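Local coordinates for protein pectinesterase (Sitophilus oryzae, PDB 4PMH) that catalyses hydrolysis of the methyl esters of pectin, giving de-esterified polygalacturonate and methanol, and probably helps digest plant cell walls, at residues 224-229 with 288-293; 200-205 with 214-219; 307-312 with 334-339; 239-244 with 253-258. All coordinates share one frame; numbering follows the deposited sequence.

Interaction 1 (224-229 with 288-293); sequences DIDFVF and LGRAWD
R290 and D226 form a two-bond salt bridge, the polar half of this contact. The guanidinium comes side-on: R290 NE donates to D226 OD1 at 2.9 Å and R290 NH2 to D226 OD2 at 2.8 Å, so each carboxylate oxygen takes one N-H. Both oxygens lie near the guanidinium plane and are met on their syn sides, yet the two planes are twisted 38° apart. CG of R290 sits between its backbone N and carbonyl carbon (chi1 69°), and from there the chain runs extended to NE, across the carboxylate of D226. The paired bonds fix how that carboxylate is turned. The CG2 methyl of I225 makes a loose van der Waals touch, 4.1 Å from R290 NH2.

The aromatic half pairs F229 with W292. CZ3 of W292 approaches the edge of the phenyl ring, 3.5 Å from F229 CD2, and the ring planes are inclined at 59°, neither stacked nor perpendicular. F229 also stacks on Y203 and packs against D200, which touches D226 as well.

D226 is probably the nucleophile, D200 the proton donor, and R290 and W292 probably bind substrate, as in relatives. The arginine-held aspartate with aromatic rings beside it is consistent with the catalytic cleft of pectin methylesterases, on the side of the right-handed parallel beta-helix of this family.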
loop_
_atom_site.group_PDB
_atom_site.type_symbol
_atom_site.label_atom_id
_atom_site.label_comp_id
_atom_site.label_asym_id
_atom_site.label_seq_id
_atom_site.Cartn_x
_atom_site.Cartn_y
_atom_site.Cartn_z
ATOM N N ASP A 224 4.820 -9.411 -5.649
ATOM C CA ASP A 224 4.250 -10.527 -6.358
ATOM C C ASP A 224 2.915 -10.987 -5.802
ATOM O O ASP A 224 2.072 -11.356 -6.585
ATOM C CB ASP A 224 5.236 -11.695 -6.472
ATOM C CG ASP A 224 5.861 -12.109 -5.141
ATOM O OD1 ASP A 224 5.276 -11.894 -4.047
ATOM O OD2 ASP A 224 6.977 -12.686 -5.209
ATOM N N ILE A 225 2.713 -10.942 -4.481
ATOM C CA ILE A 225 1.474 -11.411 -3.855
ATOM C C ILE A 225 0.906 -10.402 -2.848
ATOM O O ILE A 225 1.574 -10.014 -1.865
ATOM C CB ILE A 225 1.700 -12.760 -3.130
ATOM C CG1 ILE A 225 1.997 -13.872 -4.146
ATOM C CG2 ILE A 225 0.506 -13.137 -2.240
ATOM C CD1 ILE A 225 0.773 -14.579 -4.681
ATOM N N ASP A 226 -0.347 -9.999 -3.081
ATOM C CA ASP A 226 -1.039 -9.034 -2.208
ATOM C C ASP A 226 -0.143 -7.842 -1.913
ATOM O O ASP A 226 -0.071 -7.383 -0.778
ATOM C CB ASP A 226 -1.495 -9.688 -0.879
ATOM C CG ASP A 226 -2.360 -10.922 -1.075
ATOM O OD1 ASP A 226 -2.903 -11.171 -2.184
ATOM O OD2 ASP A 226 -2.515 -11.676 -0.081
ATOM N N PHE A 227 0.573 -7.347 -2.915
ATOM C CA PHE A 227 1.582 -6.309 -2.632
ATOM C C PHE A 227 1.045 -4.896 -2.484
ATOM O O PHE A 227 1.797 -3.949 -2.159
ATOM C CB PHE A 227 2.821 -6.424 -3.544
ATOM C CG PHE A 227 2.619 -6.081 -4.994
ATOM C CD1 PHE A 227 2.352 -7.080 -5.938
ATOM C CD2 PHE A 227 2.820 -4.776 -5.446
ATOM C CE1 PHE A 227 2.250 -6.763 -7.291
ATOM C CE2 PHE A 227 2.710 -4.470 -6.781
ATOM C CZ PHE A 227 2.450 -5.465 -7.713
ATOM N N VAL A 228 -0.263 -4.747 -2.668
ATOM C CA VAL A 228 -0.970 -3.539 -2.234
ATOM C C VAL A 228 -2.226 -4.049 -1.548
ATOM O O VAL A 228 -3.149 -4.542 -2.218
ATOM C CB VAL A 228 -1.344 -2.584 -3.394
ATOM C CG1 VAL A 228 -2.092 -1.354 -2.872
ATOM C CG2 VAL A 228 -0.103 -2.166 -4.159
ATOM N N PHE A 229 -2.258 -3.938 -0.218
ATOM C CA PHE A 229 -3.278 -4.579 0.577
ATOM C C PHE A 229 -3.690 -3.724 1.768
ATOM O O PHE A 229 -2.927 -2.868 2.240
ATOM C CB PHE A 229 -2.778 -5.965 1.032
ATOM C CG PHE A 229 -1.843 -5.928 2.227
ATOM C CD1 PHE A 229 -0.510 -5.569 2.074
ATOM C CD2 PHE A 229 -2.294 -6.280 3.498
ATOM C CE1 PHE A 229 0.350 -5.527 3.164
ATOM C CE2 PHE A 229 -1.428 -6.258 4.598
ATOM C CZ PHE A 229 -0.103 -5.875 4.421
ATOM N N LEU A 288 -5.113 -9.337 -11.199
ATOM C CA LEU A 288 -5.202 -7.967 -10.742
ATOM C C LEU A 288 -5.541 -7.893 -9.246
ATOM O O LEU A 288 -5.084 -6.983 -8.556
ATOM C CB LEU A 288 -6.261 -7.215 -11.546
ATOM C CG LEU A 288 -5.933 -6.971 -13.019
ATOM C CD1 LEU A 288 -7.103 -6.258 -13.698
ATOM C CD2 LEU A 288 -4.639 -6.176 -13.211
ATOM N N GLY A 289 -6.341 -8.834 -8.739
ATOM C CA GLY A 289 -6.747 -8.735 -7.356
ATOM C C GLY A 289 -7.479 -9.924 -6.772
ATOM O O GLY A 289 -7.941 -10.823 -7.496
ATOM N N ARG A 290 -7.541 -9.915 -5.443
ATOM C CA ARG A 290 -8.413 -10.783 -4.674
ATOM C C ARG A 290 -8.809 -10.070 -3.383
ATOM O O ARG A 290 -8.104 -9.193 -2.898
ATOM C CB ARG A 290 -7.728 -12.105 -4.338
ATOM C CG ARG A 290 -6.576 -12.018 -3.348
ATOM C CD ARG A 290 -5.934 -13.392 -3.190
ATOM N NE ARG A 290 -4.761 -13.366 -2.333
ATOM C CZ ARG A 290 -4.247 -14.430 -1.715
ATOM N NH1 ARG A 290 -4.761 -15.643 -1.883
ATOM N NH2 ARG A 290 -3.196 -14.286 -0.929
ATOM N N ALA A 291 -9.932 -10.469 -2.825
ATOM C CA ALA A 291 -10.407 -9.863 -1.603
ATOM C C ALA A 291 -9.578 -10.394 -0.444
ATOM O O ALA A 291 -9.344 -11.616 -0.343
ATOM C CB ALA A 291 -11.874 -10.186 -1.401
ATOM N N TRP A 292 -9.087 -9.461 0.378
ATOM C CA TRP A 292 -8.531 -9.818 1.688
ATOM C C TRP A 292 -9.701 -9.792 2.643
ATOM O O TRP A 292 -10.192 -8.735 3.038
ATOM C CB TRP A 292 -7.402 -8.893 2.140
ATOM C CG TRP A 292 -6.871 -9.232 3.539
ATOM C CD1 TRP A 292 -6.914 -10.456 4.173
ATOM C CD2 TRP A 292 -6.220 -8.335 4.440
ATOM N NE1 TRP A 292 -6.328 -10.363 5.433
ATOM C CE2 TRP A 292 -5.891 -9.071 5.610
ATOM C CE3 TRP A 292 -5.868 -6.979 4.371
ATOM C CZ2 TRP A 292 -5.251 -8.484 6.699
ATOM C CZ3 TRP A 292 -5.246 -6.399 5.454
ATOM C CH2 TRP A 292 -4.934 -7.147 6.600
ATOM N N ASP A 293 -10.169 -10.991 2.965
ATOM C CA ASP A 293 -11.342 -11.197 3.786
ATOM C C ASP A 293 -10.835 -11.296 5.233
ATOM O O ASP A 293 -10.924 -12.375 5.864
ATOM C CB ASP A 293 -12.078 -12.499 3.348
ATOM C CG ASP A 293 -13.104 -12.266 2.226
ATOM O OD1 ASP A 293 -13.266 -11.101 1.754
ATOM O OD2 ASP A 293 -13.770 -13.262 1.849
#

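Interaction 2 (200-205 with 214-219); sequences DTLYAG and SYYTNT
This is a buried van der Waals contact across the interior of the parallel beta-helix, where the aliphatic side chains of L202 and A204 on strand 202-204 meet the phenol end of Y216 from strand 213-217. The L202 and Y216 side chains come from opposite directions. Both leucine methyls reach the tyrosine: L202 CD1 lies 3.3 Å from Y216 OH, while L202 CD2 packs 3.6 Å from Y216 CE2, at an oblique angle to the ring. With CG anti to the backbone N (chi1 166°), L202 extends its forked end to the phenol. The methyl of A204 closes on the same oxygen, its CB 4.0 Å from Y216 OH, so the hydroxyl is lined by three methyl groups. No hydrogen bond joins the two segments. Beyond Y216 the chain turns, and T219 OG1 donates to T217 O at 2.8 Å, from above the carbonyl plane.

Alternate residues divide the labour on strand 202-204: L202 and A204 point toward Y216, whereas Y203 points away and stacks on F229. Around the tyrosine, F236 of strand 233-237 stacks on its ring, L181 and T183 of strand 181-183 touch it, and I190 of strand 188-191 packs beside it, placing the contact among successive coils of the helix.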
loop_
_atom_site.group_PDB
_atom_site.type_symbol
_atom_site.label_atom_id
_atom_site.label_comp_id
_atom_site.label_asym_id
_atom_site.label_seq_id
_atom_site.Cartn_x
_atom_site.Cartn_y
_atom_site.Cartn_z
ATOM N N ASP A 200 3.063 -8.535 0.340
ATOM C CA ASP A 200 2.626 -7.517 1.311
ATOM C C ASP A 200 3.498 -6.261 1.326
ATOM O O ASP A 200 3.629 -5.581 2.344
ATOM C CB ASP A 200 2.501 -8.094 2.734
ATOM C CG ASP A 200 1.429 -9.179 2.846
ATOM O OD1 ASP A 200 0.675 -9.422 1.893
ATOM O OD2 ASP A 200 1.344 -9.785 3.913
ATOM N N THR A 201 4.069 -5.937 0.179
ATOM C CA THR A 201 4.885 -4.726 0.055
ATOM C C THR A 201 4.265 -3.476 0.687
ATOM O O THR A 201 4.901 -2.824 1.523
ATOM C CB THR A 201 5.240 -4.454 -1.415
ATOM O OG1 THR A 201 5.843 -5.625 -1.980
ATOM C CG2 THR A 201 6.141 -3.234 -1.561
ATOM N N LEU A 202 3.059 -3.117 0.284
ATOM C CA LEU A 202 2.445 -1.866 0.725
ATOM C C LEU A 202 1.167 -2.174 1.482
ATOM O O LEU A 202 0.220 -2.711 0.917
ATOM C CB LEU A 202 2.151 -0.923 -0.452
ATOM C CG LEU A 202 1.217 0.251 -0.161
ATOM C CD1 LEU A 202 1.719 1.065 1.016
ATOM C CD2 LEU A 202 1.046 1.156 -1.381
ATOM N N TYR A 203 1.167 -1.855 2.775
ATOM C CA TYR A 203 0.000 -1.984 3.634
ATOM C C TYR A 203 -0.687 -0.621 3.611
ATOM O O TYR A 203 -0.412 0.239 4.437
ATOM C CB TYR A 203 0.425 -2.358 5.055
ATOM C CG TYR A 203 -0.656 -2.904 5.991
ATOM C CD1 TYR A 203 -2.002 -2.889 5.655
ATOM C CD2 TYR A 203 -0.308 -3.420 7.250
ATOM C CE1 TYR A 203 -2.964 -3.392 6.524
ATOM C CE2 TYR A 203 -1.272 -3.910 8.126
ATOM C CZ TYR A 203 -2.592 -3.893 7.755
ATOM O OH TYR A 203 -3.559 -4.376 8.602
ATOM N N ALA A 204 -1.598 -0.440 2.660
ATOM C CA ALA A 204 -2.206 0.876 2.419
ATOM C C ALA A 204 -3.518 1.016 3.199
ATOM O O ALA A 204 -4.601 0.637 2.718
ATOM C CB ALA A 204 -2.444 1.075 0.933
ATOM N N GLY A 205 -3.428 1.579 4.401
ATOM C CA GLY A 205 -4.613 1.779 5.250
ATOM C C GLY A 205 -4.788 0.591 6.163
ATOM O O GLY A 205 -5.453 -0.382 5.835
ATOM N N SER A 214 -5.268 8.182 1.590
ATOM C CA SER A 214 -3.874 8.309 1.149
ATOM C C SER A 214 -3.839 8.543 -0.344
ATOM O O SER A 214 -4.726 8.099 -1.066
ATOM C CB SER A 214 -3.014 7.095 1.556
ATOM O OG SER A 214 -3.614 5.859 1.225
ATOM N N TYR A 215 -2.824 9.287 -0.783
ATOM C CA TYR A 215 -2.712 9.721 -2.157
ATOM C C TYR A 215 -1.295 9.457 -2.628
ATOM O O TYR A 215 -0.333 10.101 -2.149
ATOM C CB TYR A 215 -3.005 11.214 -2.269
ATOM C CG TYR A 215 -3.437 11.704 -3.639
ATOM C CD1 TYR A 215 -3.114 11.034 -4.806
ATOM C CD2 TYR A 215 -4.167 12.876 -3.754
ATOM C CE1 TYR A 215 -3.528 11.499 -6.050
ATOM C CE2 TYR A 215 -4.572 13.353 -4.992
ATOM C CZ TYR A 215 -4.241 12.650 -6.138
ATOM O OH TYR A 215 -4.645 13.118 -7.375
ATOM N N TYR A 216 -1.196 8.517 -3.554
ATOM C CA TYR A 216 0.038 8.112 -4.202
ATOM C C TYR A 216 0.119 8.727 -5.592
ATOM O O TYR A 216 -0.739 8.516 -6.399
ATOM C CB TYR A 216 0.064 6.597 -4.346
ATOM C CG TYR A 216 0.088 5.894 -3.023
ATOM C CD1 TYR A 216 -1.063 5.783 -2.236
ATOM C CD2 TYR A 216 1.272 5.366 -2.534
ATOM C CE1 TYR A 216 -1.022 5.149 -0.992
ATOM C CE2 TYR A 216 1.323 4.740 -1.316
ATOM C CZ TYR A 216 0.179 4.636 -0.544
ATOM O OH TYR A 216 0.279 4.007 0.669
ATOM N N THR A 217 1.180 9.472 -5.857
ATOM C CA THR A 217 1.420 10.071 -7.157
ATOM C C THR A 217 2.824 9.749 -7.614
ATOM O O THR A 217 3.756 9.753 -6.807
ATOM C CB THR A 217 1.264 11.605 -7.105
ATOM O OG1 THR A 217 1.909 12.110 -5.937
ATOM C CG2 THR A 217 -0.188 11.974 -7.048
ATOM N N ASN A 218 2.964 9.459 -8.907
ATOM C CA ASN A 218 4.251 9.229 -9.527
ATOM C C ASN A 218 5.111 8.238 -8.777
ATOM O O ASN A 218 6.278 8.443 -8.604
ATOM C CB ASN A 218 4.973 10.555 -9.719
ATOM C CG ASN A 218 4.145 11.538 -10.518
ATOM O OD1 ASN A 218 3.168 12.101 -10.023
ATOM N ND2 ASN A 218 4.503 11.718 -11.768
ATOM N N THR A 219 4.507 7.134 -8.372
ATOM C CA THR A 219 5.146 6.197 -7.483
ATOM C C THR A 219 5.158 4.786 -8.095
ATOM O O THR A 219 4.193 4.352 -8.759
ATOM C CB THR A 219 4.465 6.285 -6.099
ATOM O OG1 THR A 219 4.846 7.525 -5.481
ATOM C CG2 THR A 219 4.850 5.114 -5.178
#

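Interaction 3 (307-312 with 334-339); sequences SPNGQL and SGRTYS
N309 and R336 join two loops that flank the putative substrate-binding side of the parallel beta-helix, toward its C-terminal coils, the first leading into strand 311-315 and the second following strand 329-330. The hydrogen bonds are from guanidinium to side-chain amide. R336 NH2 donates to N309 OD1 at 2.8 Å, and R336 NH1 adds a weak bond to the same oxygen at 3.1 Å, so OD1 sits in the fork between the two terminal nitrogens, near the guanidinium plane. The amide is turned 62° from that plane. R336 reaches it by bending at chi3 (67°). On the other side of the amide, N309 ND2 is held by D351 OD1 and the carbonyl O of Y353, which fixes the orientation in which OD1 faces the arginine.

Charge enters through D293, which forms a salt bridge with R336 NH2, while Y302 makes a cation-pi contact with R336. A leucine here would probably leave D293 without this countercharge and N309 OD1 without both donors, removing the hydrogen bonds between these loops.

Within the second loop, S334 begins an ST turn: the backbone N of R336 donates to S334 OG at 3.2 Å.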
loop_
_atom_site.group_PDB
_atom_site.type_symbol
_atom_site.label_atom_id
_atom_site.label_comp_id
_atom_site.label_asym_id
_atom_site.label_seq_id
_atom_site.Cartn_x
_atom_site.Cartn_y
_atom_site.Cartn_z
ATOM N N SER A 307 -18.776 -8.547 7.091
ATOM C CA SER A 307 -17.412 -8.926 6.720
ATOM C C SER A 307 -16.808 -7.899 5.761
ATOM O O SER A 307 -17.547 -7.195 5.082
ATOM C CB SER A 307 -17.370 -10.316 6.102
ATOM O OG SER A 307 -17.965 -11.284 6.954
ATOM N N PRO A 308 -15.461 -7.796 5.722
ATOM C CA PRO A 308 -14.836 -6.904 4.749
ATOM C C PRO A 308 -15.239 -7.307 3.353
ATOM O O PRO A 308 -15.513 -8.491 3.106
ATOM C CB PRO A 308 -13.334 -7.162 4.919
ATOM C CG PRO A 308 -13.168 -7.845 6.222
ATOM C CD PRO A 308 -14.468 -8.525 6.535
ATOM N N ASN A 309 -15.308 -6.338 2.454
ATOM C CA ASN A 309 -15.524 -6.655 1.070
ATOM C C ASN A 309 -14.760 -5.671 0.208
ATOM O O ASN A 309 -15.260 -4.590 -0.155
ATOM C CB ASN A 309 -17.022 -6.701 0.742
ATOM C CG ASN A 309 -17.308 -7.343 -0.600
ATOM O OD1 ASN A 309 -16.577 -8.234 -1.085
ATOM N ND2 ASN A 309 -18.384 -6.877 -1.224
ATOM N N GLY A 310 -13.516 -6.062 -0.088
ATOM C CA GLY A 310 -12.537 -5.186 -0.743
ATOM C C GLY A 310 -13.065 -4.430 -1.950
ATOM O O GLY A 310 -13.706 -5.015 -2.821
ATOM N N GLN A 311 -12.777 -3.132 -2.002
ATOM C CA GLN A 311 -13.255 -2.257 -3.071
ATOM C C GLN A 311 -12.068 -1.721 -3.846
ATOM O O GLN A 311 -11.120 -1.206 -3.249
ATOM C CB GLN A 311 -14.082 -1.106 -2.501
ATOM C CG GLN A 311 -15.037 -0.424 -3.482
ATOM C CD GLN A 311 -14.390 0.594 -4.400
ATOM O OE1 GLN A 311 -13.347 1.172 -4.084
ATOM N NE2 GLN A 311 -15.009 0.814 -5.563
ATOM N N LEU A 312 -12.142 -1.846 -5.177
ATOM C CA LEU A 312 -11.082 -1.444 -6.090
ATOM C C LEU A 312 -11.632 -1.074 -7.465
ATOM O O LEU A 312 -12.316 -1.855 -8.079
ATOM C CB LEU A 312 -10.084 -2.583 -6.294
ATOM C CG LEU A 312 -9.039 -2.405 -7.386
ATOM C CD1 LEU A 312 -8.103 -1.226 -7.138
ATOM C CD2 LEU A 312 -8.225 -3.681 -7.485
ATOM N N SER A 334 -10.132 -15.917 2.234
ATOM C CA SER A 334 -11.035 -16.792 2.979
ATOM C C SER A 334 -11.458 -18.068 2.244
ATOM O O SER A 334 -11.984 -18.996 2.872
ATOM C CB SER A 334 -12.297 -16.007 3.344
ATOM O OG SER A 334 -13.024 -15.609 2.187
ATOM N N GLY A 335 -11.220 -18.130 0.936
ATOM C CA GLY A 335 -11.801 -19.166 0.089
ATOM C C GLY A 335 -13.091 -18.719 -0.588
ATOM O O GLY A 335 -13.660 -19.454 -1.406
ATOM N N ARG A 336 -13.570 -17.524 -0.259
ATOM C CA ARG A 336 -14.771 -17.005 -0.900
ATOM C C ARG A 336 -14.515 -16.798 -2.398
ATOM O O ARG A 336 -13.696 -15.972 -2.780
ATOM C CB ARG A 336 -15.221 -15.700 -0.251
ATOM C CG ARG A 336 -16.368 -15.023 -0.989
ATOM C CD ARG A 336 -16.941 -13.888 -0.185
ATOM N NE ARG A 336 -16.035 -12.747 -0.007
ATOM C CZ ARG A 336 -16.205 -11.541 -0.544
ATOM N NH1 ARG A 336 -17.231 -11.277 -1.354
ATOM N NH2 ARG A 336 -15.333 -10.588 -0.274
ATOM N N THR A 337 -15.213 -17.565 -3.229
ATOM C CA THR A 337 -15.012 -17.514 -4.673
ATOM C C THR A 337 -15.284 -16.103 -5.224
ATOM O O THR A 337 -16.160 -15.394 -4.727
ATOM C CB THR A 337 -15.925 -18.496 -5.405
ATOM O OG1 THR A 337 -17.273 -18.048 -5.313
ATOM C CG2 THR A 337 -15.831 -19.871 -4.818
ATOM N N TYR A 338 -14.502 -15.696 -6.224
ATOM C CA TYR A 338 -14.726 -14.397 -6.879
ATOM C C TYR A 338 -16.090 -14.422 -7.573
ATOM O O TYR A 338 -16.415 -15.395 -8.279
ATOM C CB TYR A 338 -13.635 -14.033 -7.899
ATOM C CG TYR A 338 -14.050 -12.778 -8.649
ATOM C CD1 TYR A 338 -14.058 -11.541 -8.013
ATOM C CD2 TYR A 338 -14.515 -12.844 -9.963
ATOM C CE1 TYR A 338 -14.514 -10.403 -8.666
ATOM C CE2 TYR A 338 -14.975 -11.715 -10.621
ATOM C CZ TYR A 338 -14.969 -10.501 -9.987
ATOM O OH TYR A 338 -15.410 -9.394 -10.669
ATOM N N SER A 339 -16.891 -13.379 -7.348
ATOM C CA SER A 339 -18.175 -13.239 -8.040
ATOM C C SER A 339 -18.367 -11.795 -8.535
ATOM O O SER A 339 -18.443 -10.858 -7.740
ATOM C CB SER A 339 -19.322 -13.651 -7.115
ATOM O OG SER A 339 -20.576 -13.698 -7.799
#

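Interaction 4 (239-244 with 253-258); sequences CTFYVK and VVFAPD
F241 is the first residue of 239-244 to meet 253-258, and it has the largest share of the buried surface. Its ring takes an edge-to-face approach from F255: the edge of F255 points at the face of F241, with centroids 5.1 Å apart and planes at 62°. F255 CZ stands over this face, displaced toward the rim, 3.8 Å from F241 CE2. The F241 ring is put there by a first torsion of -58°, CG being anti to the carbonyl carbon. V254 adds a looser touch, its CG1 4.5 Å from F241 CD2. A serine in place of F241 would probably open a gap in the core and deprive F255 of the face against which its edge rests.

Y242 points away. V243 then faces inward again, and its CG2 meets V254 CG2 methyl to methyl at 3.9 Å. V254 thus serves two neighbours, turning one branch to V243 and the other toward F241. No hydrogen bond joins the segments, whose short strands 240-243 and 253-257 approach to 8.3 Å between axes, their N-to-C directions 126° apart; they belong to different sheets of the parallel beta-helix and meet through side chains alone.

The contact is hydrophobic core. Strand 240-243 lies between strands 220-223 and 273-276 in its own sheet, with I221 and I274 packing on F241. Strand 252-257 runs between 229-230 and 286-290 in another sheet. V269 of strand 267-270 touches both phenylalanines, and F236 from strand 233-237 makes a further edge-to-face pair with F241.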
loop_
_atom_site.group_PDB
_atom_site.type_symbol
_atom_site.label_atom_id
_atom_site.label_comp_id
_atom_site.label_asym_id
_atom_site.label_seq_id
_atom_site.Cartn_x
_atom_site.Cartn_y
_atom_site.Cartn_z
ATOM N N CYS A 239 0.891 6.047 -11.303
ATOM C CA CYS A 239 1.760 5.131 -10.583
ATOM C C CYS A 239 2.063 3.947 -11.473
ATOM O O CYS A 239 1.410 3.761 -12.487
ATOM C CB CYS A 239 1.074 4.663 -9.300
ATOM S SG CYS A 239 1.038 5.886 -7.975
ATOM N N THR A 240 3.082 3.168 -11.101
ATOM C CA THR A 240 3.412 1.948 -11.805
ATOM C C THR A 240 3.435 0.810 -10.806
ATOM O O THR A 240 4.075 0.935 -9.757
ATOM C CB THR A 240 4.780 2.043 -12.523
ATOM O OG1 THR A 240 4.720 3.054 -13.539
ATOM C CG2 THR A 240 5.154 0.732 -13.189
ATOM N N PHE A 241 2.745 -0.278 -11.138
ATOM C CA PHE A 241 2.699 -1.478 -10.313
ATOM C C PHE A 241 3.386 -2.599 -11.091
ATOM O O PHE A 241 2.961 -2.927 -12.220
ATOM C CB PHE A 241 1.245 -1.877 -10.011
ATOM C CG PHE A 241 0.444 -0.807 -9.318
ATOM C CD1 PHE A 241 -0.206 0.173 -10.054
ATOM C CD2 PHE A 241 0.341 -0.776 -7.930
ATOM C CE1 PHE A 241 -0.938 1.173 -9.417
ATOM C CE2 PHE A 241 -0.370 0.222 -7.288
ATOM C CZ PHE A 241 -1.014 1.208 -8.037
ATOM N N TYR A 242 4.433 -3.185 -10.509
ATOM C CA TYR A 242 5.301 -4.104 -11.235
ATOM C C TYR A 242 5.315 -5.467 -10.557
ATOM O O TYR A 242 5.750 -5.590 -9.411
ATOM C CB TYR A 242 6.721 -3.530 -11.304
ATOM C CG TYR A 242 7.620 -4.235 -12.281
ATOM C CD1 TYR A 242 8.236 -5.420 -11.935
ATOM C CD2 TYR A 242 7.839 -3.717 -13.563
ATOM C CE1 TYR A 242 9.042 -6.086 -12.830
ATOM C CE2 TYR A 242 8.650 -4.380 -14.477
ATOM C CZ TYR A 242 9.243 -5.569 -14.099
ATOM O OH TYR A 242 10.075 -6.252 -14.961
ATOM N N VAL A 243 4.840 -6.472 -11.266
ATOM C CA VAL A 243 4.760 -7.825 -10.751
ATOM C C VAL A 243 6.081 -8.516 -11.032
ATOM O O VAL A 243 6.420 -8.766 -12.177
ATOM C CB VAL A 243 3.646 -8.625 -11.411
ATOM C CG1 VAL A 243 3.514 -9.993 -10.756
ATOM C CG2 VAL A 243 2.333 -7.866 -11.304
ATOM N N LYS A 244 6.809 -8.817 -9.973
ATOM C CA LYS A 244 8.123 -9.406 -10.087
ATOM C C LYS A 244 8.016 -10.897 -10.289
ATOM O O LYS A 244 7.077 -11.534 -9.831
ATOM C CB LYS A 244 8.939 -9.134 -8.825
ATOM C CG LYS A 244 9.497 -7.720 -8.733
ATOM C CD LYS A 244 10.662 -7.624 -7.754
ATOM C CE LYS A 244 11.934 -8.282 -8.274
ATOM N NZ LYS A 244 12.724 -7.456 -9.232
ATOM N N VAL A 253 -0.662 -11.928 -7.563
ATOM C CA VAL A 253 -1.866 -11.104 -7.351
ATOM C C VAL A 253 -1.460 -9.708 -6.873
ATOM O O VAL A 253 -0.710 -9.587 -5.926
ATOM C CB VAL A 253 -2.817 -11.681 -6.294
ATOM C CG1 VAL A 253 -4.201 -11.072 -6.463
ATOM C CG2 VAL A 253 -2.890 -13.199 -6.358
ATOM N N VAL A 254 -1.973 -8.656 -7.496
ATOM C CA VAL A 254 -1.515 -7.302 -7.146
ATOM C C VAL A 254 -2.205 -6.771 -5.884
ATOM O O VAL A 254 -1.546 -6.601 -4.828
ATOM C CB VAL A 254 -1.719 -6.337 -8.316
ATOM C CG1 VAL A 254 -1.296 -4.921 -7.946
ATOM C CG2 VAL A 254 -0.956 -6.831 -9.535
ATOM N N PHE A 255 -3.513 -6.510 -5.986
ATOM C CA PHE A 255 -4.288 -5.864 -4.937
ATOM C C PHE A 255 -5.027 -6.853 -4.046
ATOM O O PHE A 255 -5.612 -7.817 -4.533
ATOM C CB PHE A 255 -5.303 -4.892 -5.546
ATOM C CG PHE A 255 -4.674 -3.800 -6.367
ATOM C CD1 PHE A 255 -4.159 -2.676 -5.769
ATOM C CD2 PHE A 255 -4.576 -3.919 -7.743
ATOM C CE1 PHE A 255 -3.563 -1.672 -6.526
ATOM C CE2 PHE A 255 -3.992 -2.925 -8.515
ATOM C CZ PHE A 255 -3.482 -1.805 -7.905
ATOM N N ALA A 256 -5.001 -6.598 -2.738
ATOM C CA ALA A 256 -5.768 -7.367 -1.764
ATOM C C ALA A 256 -6.431 -6.428 -0.755
ATOM O O ALA A 256 -6.031 -6.358 0.389
ATOM C CB ALA A 256 -4.903 -8.418 -1.059
ATOM N N PRO A 257 -7.498 -5.723 -1.180
ATOM C CA PRO A 257 -8.213 -4.847 -0.244
ATOM C C PRO A 257 -9.134 -5.565 0.730
ATOM O O PRO A 257 -9.757 -6.573 0.367
ATOM C CB PRO A 257 -9.021 -3.910 -1.167
ATOM C CG PRO A 257 -8.895 -4.470 -2.542
ATOM C CD PRO A 257 -8.155 -5.776 -2.495
ATOM N N ASP A 258 -9.185 -5.057 1.971
ATOM C CA ASP A 258 -10.139 -5.533 2.982
ATOM C C ASP A 258 -11.081 -4.398 3.383
ATOM O O ASP A 258 -11.563 -4.310 4.522
ATOM C CB ASP A 258 -9.416 -6.170 4.188
ATOM C CG ASP A 258 -8.780 -5.162 5.139
ATOM O OD1 ASP A 258 -8.386 -4.051 4.730
ATOM O OD2 ASP A 258 -8.617 -5.549 6.328
#

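How the interactions relate
Interactions 2 and 4 are buried and held by van der Waals packing, without a hydrogen bond between their segments, filling the interior of the beta-helix, while interactions 1 and 3 are partly buried and rely on arginines. Interaction 1 is ionic and aromatic at the putative active site; interaction 3 bonds a guanidinium to an amide in loops farther from the chain centre. D293 links these two through R336 and S334. Interaction 4 adjoins interaction 1: strands 252-257 and 286-290 are sheet neighbours, and V228 O probably accepts from A256 N. Interaction 2 joins interaction 1 through probable backbone hydrogen bonds from F227 and F229 to strand 202-204, and interaction 4 through another between T219 O and T240 N.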